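Local coordinates for protein agmatine N-acetyltransferase (Drosophila melanogaster, PDB 7CIW) that transfers an acetyl group from acetyl-CoA to agmatine, giving N-acetylagmatine and free CoA, at residues M23-A28 against V72-A77; H29-E34 against A48-L53. The protein carries 1 engineered substitution. One frame throughout, in Å; residues are numbered along the deposited sequence.

How the interactions relate
Interactions 1 and 2 follow one another along the chain: residues 23-28 set helix 19-30 against strand 70-80, and residues 29-34, the helix end and the loop after it, meet helix 47-54. Their centres are about 8 Å apart, and interaction 2 is nested in the chain loop that interaction 1 closes. A probable hydrogen bond joins them, L26 O to Y31 N at 2.8 Å. Packing adds to it where M23 CE lies 3.6 Å from K50 O and V76 CG1 3.5 Å from L53 O. Interaction 2 touches both acetylagmatine and coenzyme A directly. Interaction 1 is set further from the ligands, the side chain of F25 about 6 Å from coenzyme A and that of L26 about 8 Å from acetylagmatine.

Interaction 1 of 2, residues M23-A28 against V72-A77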
loop_
_atom_site.group_PDB
_atom_site.type_symbol
_atom_site.label_atom_id
_atom_site.label_comp_id
_atom_site.label_asym_id
_atom_site.label_seq_id
_atom_site.Cartn_x
_atom_site.Cartn_y
_atom_site.Cartn_z
ATOM N N MET A 23 -5.650 -12.654 2.207
ATOM C CA MET A 23 -4.549 -12.631 3.164
ATOM C C MET A 23 -3.543 -13.739 2.870
ATOM O O MET A 23 -2.335 -13.538 3.010
ATOM C CB MET A 23 -5.095 -12.745 4.587
ATOM C CG MET A 23 -4.031 -12.588 5.671
ATOM S SD MET A 23 -2.943 -11.157 5.466
ATOM C CE MET A 23 -4.135 -9.821 5.532
ATOM N N THR A 24 -4.018 -14.910 2.437
ATOM C CA THR A 24 -3.092 -15.974 2.072
ATOM C C THR A 24 -2.167 -15.543 0.939
ATOM O O THR A 24 -0.953 -15.797 0.989
ATOM C CB THR A 24 -3.886 -17.228 1.708
ATOM O OG1 THR A 24 -4.585 -17.662 2.880
ATOM C CG2 THR A 24 -2.967 -18.341 1.225
ATOM N N PHE A 25 -2.712 -14.867 -0.082
ATOM C CA PHE A 25 -1.856 -14.338 -1.144
ATOM C C PHE A 25 -0.875 -13.309 -0.592
ATOM O O PHE A 25 0.318 -13.337 -0.915
ATOM C CB PHE A 25 -2.694 -13.712 -2.264
ATOM C CG PHE A 25 -1.874 -12.900 -3.226
ATOM C CD1 PHE A 25 -1.156 -13.522 -4.236
ATOM C CD2 PHE A 25 -1.774 -11.519 -3.087
ATOM C CE1 PHE A 25 -0.365 -12.778 -5.109
ATOM C CE2 PHE A 25 -0.987 -10.777 -3.960
ATOM C CZ PHE A 25 -0.285 -11.414 -4.965
ATOM N N LEU A 26 -1.367 -12.370 0.223
ATOM C CA LEU A 26 -0.484 -11.335 0.756
ATOM C C LEU A 26 0.657 -11.943 1.561
ATOM O O LEU A 26 1.801 -11.492 1.464
ATOM C CB LEU A 26 -1.280 -10.347 1.611
ATOM C CG LEU A 26 -2.316 -9.490 0.883
ATOM C CD1 LEU A 26 -3.102 -8.646 1.886
ATOM C CD2 LEU A 26 -1.643 -8.592 -0.156
ATOM N N LEU A 27 0.366 -12.961 2.374
ATOM C CA LEU A 27 1.425 -13.584 3.163
ATOM C C LEU A 27 2.425 -14.335 2.292
ATOM O O LEU A 27 3.588 -14.488 2.682
ATOM C CB LEU A 27 0.820 -14.524 4.208
ATOM C CG LEU A 27 0.062 -13.756 5.283
ATOM C CD1 LEU A 27 -0.833 -14.670 6.102
ATOM C CD2 LEU A 27 1.052 -13.010 6.189
ATOM N N ALA A 28 2.005 -14.804 1.120
ATOM C CA ALA A 28 2.904 -15.570 0.264
ATOM C C ALA A 28 3.780 -14.690 -0.623
ATOM O O ALA A 28 4.960 -14.998 -0.818
ATOM C CB ALA A 28 2.099 -16.530 -0.615
ATOM N N VAL A 72 -3.440 -13.989 -8.098
ATOM C CA VAL A 72 -2.071 -13.795 -8.560
ATOM C C VAL A 72 -1.596 -12.361 -8.383
ATOM O O VAL A 72 -0.410 -12.081 -8.615
ATOM C CB VAL A 72 -1.903 -14.244 -10.032
ATOM C CG1 VAL A 72 -2.088 -15.750 -10.129
ATOM C CG2 VAL A 72 -2.902 -13.539 -10.942
ATOM N N ALA A 73 -2.470 -11.451 -7.967
ATOM C CA ALA A 73 -2.077 -10.079 -7.685
ATOM C C ALA A 73 -3.177 -9.447 -6.842
ATOM O O ALA A 73 -4.332 -9.871 -6.895
ATOM C CB ALA A 73 -1.843 -9.278 -8.973
ATOM N N ALA A 74 -2.817 -8.430 -6.069
ATOM C CA ALA A 74 -3.806 -7.798 -5.209
ATOM C C ALA A 74 -3.420 -6.357 -4.928
ATOM O O ALA A 74 -2.236 -6.018 -4.866
ATOM C CB ALA A 74 -3.956 -8.544 -3.873
ATOM N N VAL A 75 -4.436 -5.518 -4.723
ATOM C CA VAL A 75 -4.239 -4.144 -4.275
ATOM C C VAL A 75 -5.229 -3.850 -3.156
ATOM O O VAL A 75 -6.387 -4.278 -3.199
ATOM C CB VAL A 75 -4.369 -3.148 -5.456
ATOM C CG1 VAL A 75 -5.791 -3.171 -6.064
ATOM C CG2 VAL A 75 -3.927 -1.725 -5.046
ATOM N N VAL A 76 -4.752 -3.179 -2.116
ATOM C CA VAL A 76 -5.571 -2.803 -0.973
ATOM C C VAL A 76 -5.512 -1.291 -0.876
ATOM O O VAL A 76 -4.419 -0.718 -0.815
ATOM C CB VAL A 76 -5.074 -3.461 0.325
ATOM C CG1 VAL A 76 -5.820 -2.899 1.531
ATOM C CG2 VAL A 76 -5.227 -4.970 0.252
ATOM N N ALA A 77 -6.672 -0.643 -0.886
ATOM C CA ALA A 77 -6.724 0.811 -0.822
ATOM C C ALA A 77 -7.849 1.220 0.115
ATOM O O ALA A 77 -8.788 0.460 0.358
ATOM C CB ALA A 77 -6.923 1.428 -2.211
#
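F25 of helix 19-30 wedges its ring obliquely against the backbone of V72, A73 and A74 on strand 70-80, packing a helix against the central sheet of the GNAT fold. The short helix and strand axes approach to 8.9 Å and run at 103° to each other, nearly square, and F25 makes most of the contacts between them.

From the helix, F25 CB points at the strand. CG is anti to the backbone N (chi1 168°), and from it the ring reaches across to the strand. Along one side CD2 meets the A74 methyl, and CE2 follows, 3.7 Å from A74 CB and close to A74 N as well. On the other side CE1 comes to 3.5 Å from the carbonyl carbon of V72. CZ, the tip, touches A73 CA at 3.5 Å and has V72 O at 3.7 Å. The ring thus meets mainly main-chain atoms, in a part of the strand tied into the sheet: the backbone of V72 and A73 bonds to that of A65, and A74 to G132.

From A73 on, the side chains alternate. A74 faces the helix with nothing larger than a methyl, consistent with the ring's close approach to the main chain. A73 and V75 point away, against helix 142-156 and strand 125-133. No hydrogen bond crosses the contact. Beyond the ring, L26 adds a looser apolar contact, its CD2 4.4 Å from A74 CB.

Interaction 2 of 2, residues H29-E34 against A48-L53; sequences HYYPEE and ADKEFL. With G0R (N-(4-carbamimidamidobutyl)ethanamide), chain C; COA (coenzyme A), chain B.
In the amine-substrate pocket, beside the bound acetylagmatine, Y31 and D49 meet tip to tip. Y31 OH donates a hydrogen bond of 2.9 Å to D49 OD1, reaching it from 58° out of the carboxylate plane, and the ring stands at 78° to that plane. The same carboxylate holds the guanidinium end of the ligand with both oxygens: ligand N11 bonds to OD1 over a short 2.5 Å, and N12 to OD2 at 3.1 Å. OD1 therefore accepts two bonds, and Y31, itself lining the pocket, probably helps fix the rotation of D49. L53 CD1 presses on the hydroxyl end of Y31, 3.2 Å from OH, and the same methyl loosely touches Y30 CE2. A phenylalanine in place of Y31 would probably leave D49 OD1 without this hydroxyl donor and the carboxylate freer to turn away from the guanidinium.

At the ligand's other end, Y30 OH donates to the acetyl oxygen O3 at 2.7 Å. Y30 CD1 also lies 3.7 Å from coenzyme A C6P. Two tyrosines in succession and an acidic helix residue thus bracket the ligand from acetyl to guanidinium, next to the coenzyme's pantetheine arm, in the acceptor site of a GNAT-fold N-acetyltransferase.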
loop_
_atom_site.group_PDB
_atom_site.type_symbol
_atom_site.label_atom_id
_atom_site.label_comp_id
_atom_site.label_asym_id
_atom_site.label_seq_id
_atom_site.Cartn_x
_atom_site.Cartn_y
_atom_site.Cartn_z
ATOM N N HIS A 29 3.233 -13.599 -1.177
ATOM C CA HIS A 29 3.890 -12.890 -2.263
ATOM C C HIS A 29 3.953 -11.381 -2.093
ATOM O O HIS A 29 4.552 -10.707 -2.938
ATOM C CB HIS A 29 3.203 -13.216 -3.597
ATOM C CG HIS A 29 3.298 -14.659 -3.974
ATOM N ND1 HIS A 29 4.498 -15.334 -4.026
ATOM C CD2 HIS A 29 2.342 -15.565 -4.291
ATOM C CE1 HIS A 29 4.279 -16.592 -4.369
ATOM N NE2 HIS A 29 2.979 -16.757 -4.537
ATOM N N TYR A 30 3.349 -10.830 -1.047
ATOM C CA TYR A 30 3.462 -9.409 -0.760
ATOM C C TYR A 30 4.363 -9.172 0.442
ATOM O O TYR A 30 5.435 -8.574 0.314
ATOM C CB TYR A 30 2.076 -8.802 -0.506
ATOM C CG TYR A 30 2.130 -7.379 -0.002
ATOM C CD1 TYR A 30 2.462 -6.330 -0.860
ATOM C CD2 TYR A 30 1.845 -7.080 1.328
ATOM C CE1 TYR A 30 2.519 -5.025 -0.405
ATOM C CE2 TYR A 30 1.901 -5.771 1.792
ATOM C CZ TYR A 30 2.237 -4.753 0.919
ATOM O OH TYR A 30 2.285 -3.458 1.379
ATOM N N TYR A 31 3.953 -9.663 1.603
ATOM C CA TYR A 31 4.684 -9.386 2.837
ATOM C C TYR A 31 6.141 -9.846 2.840
ATOM O O TYR A 31 6.981 -9.112 3.384
ATOM C CB TYR A 31 3.935 -10.028 3.999
ATOM C CG TYR A 31 2.758 -9.258 4.553
ATOM C CD1 TYR A 31 2.927 -8.021 5.177
ATOM C CD2 TYR A 31 1.478 -9.803 4.511
ATOM C CE1 TYR A 31 1.848 -7.343 5.732
ATOM C CE2 TYR A 31 0.391 -9.134 5.068
ATOM C CZ TYR A 31 0.585 -7.911 5.685
ATOM O OH TYR A 31 -0.482 -7.254 6.244
ATOM N N PRO A 32 6.514 -11.016 2.311
ATOM C CA PRO A 32 7.927 -11.430 2.413
ATOM C C PRO A 32 8.897 -10.510 1.693
ATOM O O PRO A 32 10.061 -10.432 2.104
ATOM C CB PRO A 32 7.929 -12.842 1.803
ATOM C CG PRO A 32 6.518 -13.321 2.001
ATOM C CD PRO A 32 5.676 -12.105 1.770
ATOM N N GLU A 33 8.452 -9.785 0.663
ATOM C CA GLU A 33 9.327 -8.920 -0.125
ATOM C C GLU A 33 9.035 -7.433 0.032
ATOM O O GLU A 33 9.855 -6.613 -0.401
ATOM C CB GLU A 33 9.236 -9.290 -1.611
ATOM C CG GLU A 33 9.561 -10.743 -1.898
ATOM C CD GLU A 33 9.161 -11.154 -3.296
ATOM O OE1 GLU A 33 9.827 -10.702 -4.253
ATOM O OE2 GLU A 33 8.176 -11.917 -3.434
ATOM N N GLU A 34 7.918 -7.061 0.635
ATOM C CA GLU A 34 7.645 -5.648 0.859
ATOM C C GLU A 34 8.724 -5.062 1.769
ATOM O O GLU A 34 9.000 -5.626 2.839
ATOM C CB GLU A 34 6.259 -5.469 1.469
ATOM C CG GLU A 34 5.787 -4.027 1.468
ATOM C CD GLU A 34 6.375 -3.256 2.618
ATOM O OE1 GLU A 34 6.327 -3.775 3.750
ATOM O OE2 GLU A 34 6.909 -2.146 2.392
ATOM N N ALA A 48 -2.254 -7.158 14.030
ATOM C CA ALA A 48 -2.817 -5.833 13.807
ATOM C C ALA A 48 -2.483 -5.309 12.415
ATOM O O ALA A 48 -3.289 -4.591 11.807
ATOM C CB ALA A 48 -2.312 -4.871 14.879
ATOM N N ASP A 49 -1.300 -5.656 11.911
ATOM C CA ASP A 49 -0.895 -5.309 10.550
ATOM C C ASP A 49 -1.847 -5.924 9.533
ATOM O O ASP A 49 -2.452 -5.220 8.709
ATOM C CB ASP A 49 0.545 -5.796 10.346
ATOM C CG ASP A 49 1.161 -5.394 9.002
ATOM O OD1 ASP A 49 0.435 -5.152 8.014
ATOM O OD2 ASP A 49 2.413 -5.368 8.942
ATOM N N LYS A 50 -2.004 -7.248 9.595
ATOM C CA LYS A 50 -2.935 -7.946 8.711
ATOM C C LYS A 50 -4.352 -7.411 8.862
ATOM O O LYS A 50 -5.064 -7.219 7.870
ATOM C CB LYS A 50 -2.902 -9.445 9.021
ATOM C CG LYS A 50 -1.505 -10.053 8.884
ATOM C CD LYS A 50 -1.482 -11.568 9.115
ATOM C CE LYS A 50 -1.661 -11.908 10.581
ATOM N NZ LYS A 50 -1.561 -13.391 10.822
ATOM N N GLU A 51 -4.783 -7.183 10.102
ATOM C CA GLU A 51 -6.143 -6.711 10.338
ATOM C C GLU A 51 -6.373 -5.340 9.715
ATOM O O GLU A 51 -7.458 -5.070 9.183
ATOM C CB GLU A 51 -6.420 -6.678 11.841
ATOM C CG GLU A 51 -6.664 -8.053 12.435
ATOM C CD GLU A 51 -6.954 -8.004 13.922
ATOM O OE1 GLU A 51 -7.514 -6.982 14.386
ATOM O OE2 GLU A 51 -6.620 -8.985 14.624
ATOM N N PHE A 52 -5.371 -4.462 9.764
ATOM C CA PHE A 52 -5.551 -3.150 9.156
ATOM C C PHE A 52 -5.753 -3.265 7.652
ATOM O O PHE A 52 -6.634 -2.607 7.084
ATOM C CB PHE A 52 -4.370 -2.235 9.433
ATOM C CG PHE A 52 -4.396 -1.009 8.571
ATOM C CD1 PHE A 52 -5.429 -0.091 8.707
ATOM C CD2 PHE A 52 -3.468 -0.821 7.566
ATOM C CE1 PHE A 52 -5.500 1.029 7.901
ATOM C CE2 PHE A 52 -3.537 0.305 6.748
ATOM C CZ PHE A 52 -4.562 1.226 6.923
ATOM N N LEU A 53 -4.925 -4.068 6.982
ATOM C CA LEU A 53 -5.128 -4.249 5.548
ATOM C C LEU A 53 -6.542 -4.728 5.270
ATOM O O LEU A 53 -7.244 -4.175 4.413
ATOM C CB LEU A 53 -4.094 -5.227 4.979
ATOM C CG LEU A 53 -2.685 -4.654 4.815
ATOM C CD1 LEU A 53 -1.839 -5.553 3.923
ATOM C CD2 LEU A 53 -2.740 -3.234 4.255
HETATM C C10 G0R C . 2.253 -3.052 5.947
HETATM N N12 G0R C . 3.347 -3.926 6.352
HETATM C C1 G0R C . 1.578 0.051 -1.931
HETATM C C2 G0R C . 2.395 -0.580 -0.806
HETATM C C5 G0R C . 3.806 -0.280 1.270
HETATM C C6 G0R C . 3.023 -0.249 2.585
HETATM C C7 G0R C . 3.881 -0.635 3.795
HETATM C C8 G0R C . 3.661 -2.048 4.349
HETATM N N4 G0R C . 3.021 0.276 0.180
HETATM N N9 G0R C . 2.399 -2.196 5.039
HETATM N N11 G0R C . 0.967 -3.163 6.590
HETATM O O3 G0R C . 2.502 -1.760 -0.736
HETATM N N1A COA B . 12.027 -7.794 -8.300
HETATM C C2A COA B . 12.783 -7.753 -9.432
HETATM N N3A COA B . 12.268 -7.233 -10.596
HETATM C C4A COA B . 11.011 -6.762 -10.630
HETATM C C5A COA B . 10.268 -6.809 -9.514
HETATM C C6A COA B . 10.792 -7.326 -8.347
HETATM N N6A COA B . 10.376 -7.581 -6.907
HETATM N N7A COA B . 9.043 -6.285 -9.770
HETATM C C8A COA B . 9.014 -5.910 -11.056
HETATM N N9A COA B . 10.218 -6.194 -11.574
HETATM C C1B COA B . 10.759 -6.090 -12.799
HETATM C C2B COA B . 9.882 -6.949 -13.742
HETATM O O2B COA B . 10.260 -8.381 -13.707
HETATM C C3B COA B . 9.988 -6.371 -14.956
HETATM O O3B COA B . 11.258 -6.592 -15.626
HETATM P P3B COA B . 11.526 -7.823 -16.713
HETATM O O7A COA B . 10.246 -8.161 -17.452
HETATM O O8A COA B . 12.669 -7.435 -17.656
HETATM O O9A COA B . 11.963 -9.010 -15.866
HETATM C C4B COA B . 10.043 -4.774 -14.617
HETATM O O4B COA B . 10.533 -4.655 -13.390
HETATM C C5B COA B . 8.691 -4.119 -14.760
HETATM O O5B COA B . 7.729 -4.982 -14.169
HETATM P P1A COA B . 6.235 -4.399 -13.680
HETATM O O1A COA B . 6.182 -2.871 -13.592
HETATM O O2A COA B . 5.155 -4.982 -14.579
HETATM O O3A COA B . 6.081 -4.965 -12.149
HETATM P P2A COA B . 4.795 -5.763 -11.511
HETATM O O4A COA B . 4.666 -7.121 -12.133
HETATM O O5A COA B . 3.553 -4.912 -11.646
HETATM O O6A COA B . 5.287 -5.906 -9.948
HETATM C CBP COA B . 5.320 -5.100 -7.777
HETATM C CCP COA B . 5.553 -4.750 -9.224
HETATM C CDP COA B . 3.778 -5.298 -7.582
HETATM C CEP COA B . 5.817 -3.961 -6.874
HETATM C CAP COA B . 6.119 -6.362 -7.461
HETATM O OAP COA B . 7.490 -6.054 -7.525
HETATM C C9P COA B . 5.835 -6.952 -6.065
HETATM O O9P COA B . 4.854 -7.584 -5.818
HETATM N N8P COA B . 6.832 -6.755 -5.032
HETATM C C7P COA B . 6.680 -7.334 -3.684
HETATM C C6P COA B . 5.681 -6.547 -2.731
HETATM C C5P COA B . 6.069 -5.092 -2.809
HETATM O O5P COA B . 7.188 -4.714 -2.580
HETATM N N4P COA B . 4.971 -4.155 -3.183
HETATM C C3P COA B . 5.144 -2.723 -3.362
HETATM C C2P COA B . 5.475 -1.986 -2.063
HETATM S S1P COA B . 5.376 -0.256 -2.615
#